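Local coordinates for exopolysaccharide biosynthesis protein (Pantoea stewartii subsp. stewartii DC283, PDB 6TGF) that modifies the glycan biofilm of Pantoea stewartii, probably by hydrolysing its exopolysaccharide, with a trimeric, bacteriophage tailspike-like parallel beta-helix fold, at residues B[399-402]-B[407-410]; B[454-459]-B[499-504]. One frame throughout, in Å; residues are numbered along the deposited sequence.

Interaction 1 of 2, residues B[399-402]-B[407-410]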
ATOM      1  N   GLY B 399      16.720 -12.516  13.091  1.00 38.85           N
ATOM      2  CA  GLY B 399      18.135 -12.930  13.054  1.00 40.15           C
ATOM      3  C   GLY B 399      18.386 -13.951  11.958  1.00 41.24           C
ATOM      4  O   GLY B 399      17.485 -14.154  11.120  1.00 41.20           O
ATOM      5  N   TRP B 400      19.567 -14.577  11.968  1.00 42.77           N
ATOM      6  CA  TRP B 400      20.024 -15.549  10.938  1.00 44.00           C
ATOM      7  C   TRP B 400      20.791 -16.694  11.610  1.00 45.70           C
ATOM      8  O   TRP B 400      21.209 -16.521  12.771  1.00 45.96           O
ATOM      9  CB  TRP B 400      20.877 -14.840   9.880  1.00 43.90           C
ATOM     10  CG  TRP B 400      22.022 -14.068  10.458  1.00 43.86           C
ATOM     11  CD1 TRP B 400      23.268 -14.540  10.752  1.00 44.23           C
ATOM     12  CD2 TRP B 400      22.019 -12.680  10.836  1.00 43.55           C
ATOM     13  NE1 TRP B 400      24.042 -13.541  11.277  1.00 44.28           N
ATOM     14  CE2 TRP B 400      23.303 -12.389  11.342  1.00 43.77           C
ATOM     15  CE3 TRP B 400      21.063 -11.659  10.794  1.00 43.10           C
ATOM     16  CZ2 TRP B 400      23.652 -11.118  11.799  1.00 43.61           C
ATOM     17  CZ3 TRP B 400      21.409 -10.404  11.245  1.00 42.96           C
ATOM     18  CH2 TRP B 400      22.685 -10.140  11.742  1.00 43.22           C
ATOM     19  N   SER B 401      20.973 -17.810  10.896  1.00 47.66           N
ATOM     20  CA  SER B 401      21.545 -19.080  11.422  1.00 49.53           C
ATOM     21  C   SER B 401      23.040 -19.198  11.099  1.00 51.71           C
ATOM     22  O   SER B 401      23.791 -19.637  11.990  1.00 52.08           O
ATOM     23  CB  SER B 401      20.782 -20.271  10.901  1.00 49.29           C
ATOM     24  OG  SER B 401      20.410 -20.078   9.547  1.00 48.88           O
ATOM     25  N   GLY B 402      23.451 -18.835   9.879  1.00 54.24           N
ATOM     26  CA  GLY B 402      24.822 -19.037   9.368  1.00 56.90           C
ATOM     27  C   GLY B 402      25.840 -18.178  10.097  1.00 59.33           C
ATOM     28  O   GLY B 402      25.671 -16.944  10.111  1.00 59.11           O
ATOM     29  N   ASN B 407      25.474 -17.915   2.524  1.00 61.93           N
ATOM     30  CA  ASN B 407      24.210 -18.675   2.688  1.00 60.36           C
ATOM     31  C   ASN B 407      23.232 -17.836   3.531  1.00 57.84           C
ATOM     32  O   ASN B 407      22.671 -16.868   2.972  1.00 57.45           O
ATOM     33  CB  ASN B 407      24.508 -20.080   3.228  1.00 61.20           C
ATOM     34  CG  ASN B 407      23.732 -21.169   2.517  1.00 61.77           C
ATOM     35  OD1 ASN B 407      22.948 -20.896   1.611  1.00 61.86           O
ATOM     36  ND2 ASN B 407      23.956 -22.412   2.910  1.00 62.05           N
ATOM     37  N   TRP B 408      23.044 -18.174   4.813  1.00 55.03           N
ATOM     38  CA  TRP B 408      22.038 -17.552   5.716  1.00 52.58           C
ATOM     39  C   TRP B 408      22.736 -16.637   6.726  1.00 50.40           C
ATOM     40  O   TRP B 408      22.924 -17.060   7.880  1.00 50.32           O
ATOM     41  CB  TRP B 408      21.207 -18.644   6.397  1.00 52.89           C
ATOM     42  CG  TRP B 408      20.742 -19.688   5.432  1.00 53.34           C
ATOM     43  CD1 TRP B 408      21.370 -20.860   5.122  1.00 53.89           C
ATOM     44  CD2 TRP B 408      19.570 -19.628   4.602  1.00 53.13           C
ATOM     45  NE1 TRP B 408      20.659 -21.543   4.173  1.00 53.87           N
ATOM     46  CE2 TRP B 408      19.550 -20.812   3.834  1.00 53.44           C
ATOM     47  CE3 TRP B 408      18.535 -18.699   4.440  1.00 52.46           C
ATOM     48  CZ2 TRP B 408      18.532 -21.088   2.922  1.00 53.25           C
ATOM     49  CZ3 TRP B 408      17.529 -18.973   3.540  1.00 52.49           C
ATOM     50  CH2 TRP B 408      17.530 -20.152   2.793  1.00 52.87           C
ATOM     51  N   ASP B 409      23.092 -15.421   6.299  1.00 47.91           N
ATOM     52  CA  ASP B 409      23.822 -14.421   7.124  1.00 46.17           C
ATOM     53  C   ASP B 409      23.109 -13.061   7.077  1.00 44.10           C
ATOM     54  O   ASP B 409      23.771 -12.050   7.393  1.00 43.92           O
ATOM     55  CB  ASP B 409      25.280 -14.305   6.667  1.00 46.47           C
ATOM     56  CG  ASP B 409      25.459 -13.761   5.258  1.00 46.38           C
ATOM     57  OD1 ASP B 409      24.462 -13.721   4.507  1.00 45.99           O
ATOM     58  OD2 ASP B 409      26.598 -13.383   4.920  1.00 46.32           O
ATOM     59  N   HIS B 410      21.819 -13.024   6.716  1.00 41.71           N
ATOM     60  CA  HIS B 410      21.018 -11.773   6.628  1.00 39.83           C
ATOM     61  C   HIS B 410      19.517 -12.081   6.553  1.00 38.06           C
ATOM     62  O   HIS B 410      19.150 -13.271   6.505  1.00 38.02           O
ATOM     63  CB  HIS B 410      21.485 -10.919   5.440  1.00 39.80           C
ATOM     64  CG  HIS B 410      21.164 -11.491   4.101  1.00 39.96           C
ATOM     65  ND1 HIS B 410      21.810 -12.601   3.596  1.00 40.43           N
ATOM     66  CD2 HIS B 410      20.286 -11.100   3.152  1.00 39.82           C
ATOM     67  CE1 HIS B 410      21.334 -12.878   2.399  1.00 40.44           C
ATOM     68  NE2 HIS B 410      20.399 -11.971   2.102  1.00 40.12           N
TER
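Trp400 and Gly402 meet the returning backbone of Trp408, Asp409 and His410 at the neck of a surface loop that juts from the parallel beta-helix of this tailspike-like protein, between strands 396-399 and 411-412. The polar link across the neck is one backbone hydrogen bond, Gly402 N to Trp408 O at 2.7 Å; it lies in the carbonyl plane but is bent at the hydrogen, 133°.

Nonpolar contact comes mainly from the Trp400 indole, which lays one face against the main chain of Asp409. The CA of Asp409 makes a CH-pi contact 4.0 Å from the centroid of the five-membered ring of Trp400, and Asp409 O sits above the same ring system. With chi1 at 54°, Trp400 CG stands between its own backbone N and carbonyl carbon, which turns the indole across the neck, while its CB lies 3.6 Å from Trp408 O. Pro433 and Arg434 also touch this indole, and Arg434 NH1 hydrogen-bonds Asp409 O.

Ser401 approaches the base of the other tryptophan, its OG 3.6 Å from Trp408 CB, although that hydroxyl is hydrogen-bonded to Asp377 OD2 on strand 373-378. The Trp408 indole leads away from 399-402 toward Leu379 and Asp377.

A side-chain bond within 407-410 joins neighbours: His410 ND1 donates to Asp409 OD1 at 3.0 Å, meeting the oxygen nearly along its C-O axis while the carboxylate oxygen lies 16° out of the imidazole plane.

Interaction 2 of 2, residues B[454-459]-B[499-504]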
ATOM      1  N   ILE B 454      18.747  -1.122  12.688  1.00 30.19           N
ATOM      2  CA  ILE B 454      18.580  -1.467  11.244  1.00 29.64           C
ATOM      3  C   ILE B 454      19.934  -1.290  10.543  1.00 29.47           C
ATOM      4  O   ILE B 454      19.947  -0.944   9.346  1.00 29.44           O
ATOM      5  CB  ILE B 454      17.457  -0.628  10.594  1.00 29.29           C
ATOM      6  CG1 ILE B 454      17.753   0.873  10.624  1.00 29.29           C
ATOM      7  CG2 ILE B 454      16.117  -0.947  11.240  1.00 29.22           C
ATOM      8  CD1 ILE B 454      16.966   1.673   9.610  1.00 29.10           C
ATOM      9  N   SER B 455      21.031  -1.545  11.266  1.00 29.38           N
ATOM     10  CA  SER B 455      22.431  -1.406  10.782  1.00 29.31           C
ATOM     11  C   SER B 455      22.710  -2.440   9.685  1.00 28.98           C
ATOM     12  O   SER B 455      22.033  -3.489   9.670  1.00 28.89           O
ATOM     13  CB  SER B 455      23.413  -1.538  11.920  1.00 29.66           C
ATOM     14  OG  SER B 455      23.262  -2.788  12.577  1.00 29.85           O
ATOM     15  N   ASN B 456      23.662  -2.138   8.795  1.00 28.67           N
ATOM     16  CA  ASN B 456      24.141  -3.037   7.707  1.00 28.52           C
ATOM     17  C   ASN B 456      22.964  -3.454   6.815  1.00 28.13           C
ATOM     18  O   ASN B 456      23.037  -4.544   6.212  1.00 28.25           O
ATOM     19  CB  ASN B 456      24.872  -4.255   8.282  1.00 28.74           C
ATOM     20  CG  ASN B 456      26.251  -3.918   8.807  1.00 28.94           C
ATOM     21  OD1 ASN B 456      27.075  -3.371   8.079  1.00 28.85           O
ATOM     22  ND2 ASN B 456      26.515  -4.251  10.059  1.00 29.10           N
ATOM     23  N   GLY B 457      21.935  -2.605   6.713  1.00 27.55           N
ATOM     24  CA  GLY B 457      20.676  -2.910   6.006  1.00 27.01           C
ATOM     25  C   GLY B 457      20.591  -2.223   4.656  1.00 26.57           C
ATOM     26  O   GLY B 457      21.583  -1.586   4.241  1.00 26.54           O
ATOM     27  N   GLN B 458      19.442  -2.373   3.992  1.00 26.04           N
ATOM     28  CA  GLN B 458      19.061  -1.669   2.738  1.00 25.57           C
ATOM     29  C   GLN B 458      17.563  -1.357   2.817  1.00 25.11           C
ATOM     30  O   GLN B 458      16.754  -2.288   2.617  1.00 25.08           O
ATOM     31  CB  GLN B 458      19.398  -2.525   1.517  1.00 25.66           C
ATOM     32  CG  GLN B 458      19.111  -1.843   0.186  1.00 25.57           C
ATOM     33  CD  GLN B 458      19.272  -2.781  -0.986  1.00 25.63           C
ATOM     34  OE1 GLN B 458      18.762  -3.900  -0.987  1.00 25.58           O
ATOM     35  NE2 GLN B 458      19.985  -2.326  -2.001  1.00 25.65           N
ATOM     36  N   TRP B 459      17.219  -0.100   3.118  1.00 24.62           N
ATOM     37  CA  TRP B 459      15.845   0.327   3.492  1.00 24.17           C
ATOM     38  C   TRP B 459      15.383   1.492   2.612  1.00 23.88           C
ATOM     39  O   TRP B 459      16.152   2.460   2.460  1.00 23.85           O
ATOM     40  CB  TRP B 459      15.794   0.721   4.972  1.00 24.10           C
ATOM     41  CG  TRP B 459      16.008  -0.413   5.927  1.00 24.15           C
ATOM     42  CD1 TRP B 459      17.197  -0.853   6.430  1.00 24.27           C
ATOM     43  CD2 TRP B 459      14.991  -1.241   6.520  1.00 24.11           C
ATOM     44  NE1 TRP B 459      16.992  -1.901   7.288  1.00 24.35           N
ATOM     45  CE2 TRP B 459      15.649  -2.161   7.364  1.00 24.20           C
ATOM     46  CE3 TRP B 459      13.596  -1.297   6.420  1.00 24.04           C
ATOM     47  CZ2 TRP B 459      14.955  -3.121   8.100  1.00 24.23           C
ATOM     48  CZ3 TRP B 459      12.912  -2.248   7.146  1.00 24.04           C
ATOM     49  CH2 TRP B 459      13.585  -3.148   7.974  1.00 24.13           C
ATOM     50  N   GLY B 499      31.029   0.242  14.269  1.00 45.26           N
ATOM     51  CA  GLY B 499      30.870  -1.225  14.332  1.00 45.13           C
ATOM     52  C   GLY B 499      31.303  -1.908  13.046  1.00 44.70           C
ATOM     53  O   GLY B 499      31.904  -1.235  12.187  1.00 44.17           O
ATOM     54  N   ASP B 500      30.997  -3.203  12.919  1.00 44.64           N
ATOM     55  CA  ASP B 500      31.406  -4.066  11.779  1.00 44.71           C
ATOM     56  C   ASP B 500      30.541  -3.754  10.554  1.00 43.79           C
ATOM     57  O   ASP B 500      29.300  -3.802  10.678  1.00 43.36           O
ATOM     58  CB  ASP B 500      31.293  -5.552  12.131  1.00 45.29           C
ATOM     59  CG  ASP B 500      32.261  -6.015  13.205  1.00 46.17           C
ATOM     60  OD1 ASP B 500      33.105  -5.198  13.635  1.00 46.40           O
ATOM     61  OD2 ASP B 500      32.162  -7.191  13.606  1.00 46.71           O
ATOM     62  N   ARG B 501      31.182  -3.455   9.420  1.00 43.23           N
ATOM     63  CA  ARG B 501      30.528  -3.301   8.094  1.00 42.51           C
ATOM     64  C   ARG B 501      30.344  -4.696   7.487  1.00 42.08           C
ATOM     65  O   ARG B 501      31.361  -5.385   7.282  1.00 42.60           O
ATOM     66  CB  ARG B 501      31.373  -2.412   7.178  1.00 42.76           C
ATOM     67  CG  ARG B 501      30.668  -1.980   5.899  1.00 42.56           C
ATOM     68  CD  ARG B 501      31.610  -1.254   4.959  1.00 42.64           C
ATOM     69  NE  ARG B 501      32.721  -2.110   4.560  1.00 43.16           N
ATOM     70  CZ  ARG B 501      34.002  -1.746   4.502  1.00 43.47           C
ATOM     71  NH1 ARG B 501      34.378  -0.522   4.832  1.00 43.42           N
ATOM     72  NH2 ARG B 501      34.912  -2.625   4.120  1.00 43.89           N
ATOM     73  N   TRP B 502      29.097  -5.090   7.215  1.00 41.20           N
ATOM     74  CA  TRP B 502      28.739  -6.435   6.693  1.00 40.91           C
ATOM     75  C   TRP B 502      29.177  -6.557   5.229  1.00 40.80           C
ATOM     76  O   TRP B 502      29.926  -7.504   4.920  1.00 41.30           O
ATOM     77  CB  TRP B 502      27.239  -6.707   6.861  1.00 40.41           C
ATOM     78  CG  TRP B 502      26.800  -7.988   6.221  1.00 40.43           C
ATOM     79  CD1 TRP B 502      27.389  -9.210   6.357  1.00 40.74           C
ATOM     80  CD2 TRP B 502      25.682  -8.176   5.336  1.00 40.07           C
ATOM     81  NE1 TRP B 502      26.718 -10.146   5.618  1.00 40.67           N
ATOM     82  CE2 TRP B 502      25.666  -9.543   4.983  1.00 40.26           C
ATOM     83  CE3 TRP B 502      24.696  -7.332   4.813  1.00 39.65           C
ATOM     84  CZ2 TRP B 502      24.702 -10.078   4.129  1.00 40.13           C
ATOM     85  CZ3 TRP B 502      23.743  -7.862   3.971  1.00 39.55           C
ATOM     86  CH2 TRP B 502      23.750  -9.216   3.632  1.00 39.84           C
ATOM     87  N   LEU B 503      28.725  -5.634   4.372  1.00 40.12           N
ATOM     88  CA  LEU B 503      29.013  -5.616   2.911  1.00 40.00           C
ATOM     89  C   LEU B 503      30.288  -4.807   2.641  1.00 40.04           C
ATOM     90  O   LEU B 503      30.853  -4.252   3.605  1.00 40.22           O
ATOM     91  CB  LEU B 503      27.810  -5.021   2.172  1.00 39.52           C
ATOM     92  CG  LEU B 503      26.481  -5.748   2.380  1.00 39.23           C
ATOM     93  CD1 LEU B 503      25.356  -5.038   1.644  1.00 38.80           C
ATOM     94  CD2 LEU B 503      26.570  -7.201   1.935  1.00 39.44           C
ATOM     95  N   SER B 504      30.719  -4.752   1.376  1.00 39.79           N
ATOM     96  CA  SER B 504      31.953  -4.054   0.925  1.00 39.79           C
ATOM     97  C   SER B 504      31.757  -2.537   1.022  1.00 39.28           C
ATOM     98  O   SER B 504      30.593  -2.085   1.025  1.00 38.89           O
ATOM     99  CB  SER B 504      32.344  -4.465  -0.473  1.00 39.93           C
ATOM    100  OG  SER B 504      31.562  -3.787  -1.444  1.00 39.54           O
TER
HETATM  101  O   HOH W   1      26.443  -3.576   5.245  1.00 29.91           O
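Asn456 lays its side-chain amide against the CB of Trp502, with Asn456 CG 3.5 Å from Trp502 CB and the amide and indole planes 75° apart. Its CG lies anti to the carbonyl carbon (chi1 -74°), which carries both polar ends of the amide to the backbone of 500-502. ND2 of Asn456 donates to Asp500 O at 2.9 Å, a nearly straight bond with the acceptor close to the amide plane. OD1 of Asn456 accepts from Trp502 N at 2.8 Å, but this donor stands well above the carbonyl plane. A water adds a second grip, donating to Asn456 OD1 and accepting from Leu503 N at 3.2 Å.

In the parallel beta-helix, Asn456 belongs to the turn between strands 450-453 and 458-467, and its amide ties that turn to the long loop running from strand 493-494 to strand 511-514. The loop also holds itself: Arg501 NE donates to Leu503 O at 3.0 Å, in the guanidinium plane.

The Trp502 indole leads away from the turn, though its CE3 remains 3.5 Å from Asn456 O, and Leu503 CD2 rests over one of its faces toward the rim. Arg434 and Ser436 also touch the ring, while Lys405 NZ hydrogen-bonds Trp502 O.

In the fold
Both contacts lie on the surface of the parallel beta-helix, their centres about 14 Å apart, and they follow one another along the chain. Interaction 1 closes a single short loop on itself, largely by indole packing on main chain; interaction 2 joins a turn to a loop 40 residues further on, largely by amide hydrogen bonds and a water. The two touch directly: Trp502 packs on His410, the CH2 of Trp502 3.4 Å from the CB of His410, and its NE1 makes a weak hydrogen bond to Asp409 OD2. Arg434 is a neighbour of both. Among the touching residues, Asp409 of interaction 1 is buried, whereas interaction 2 has none.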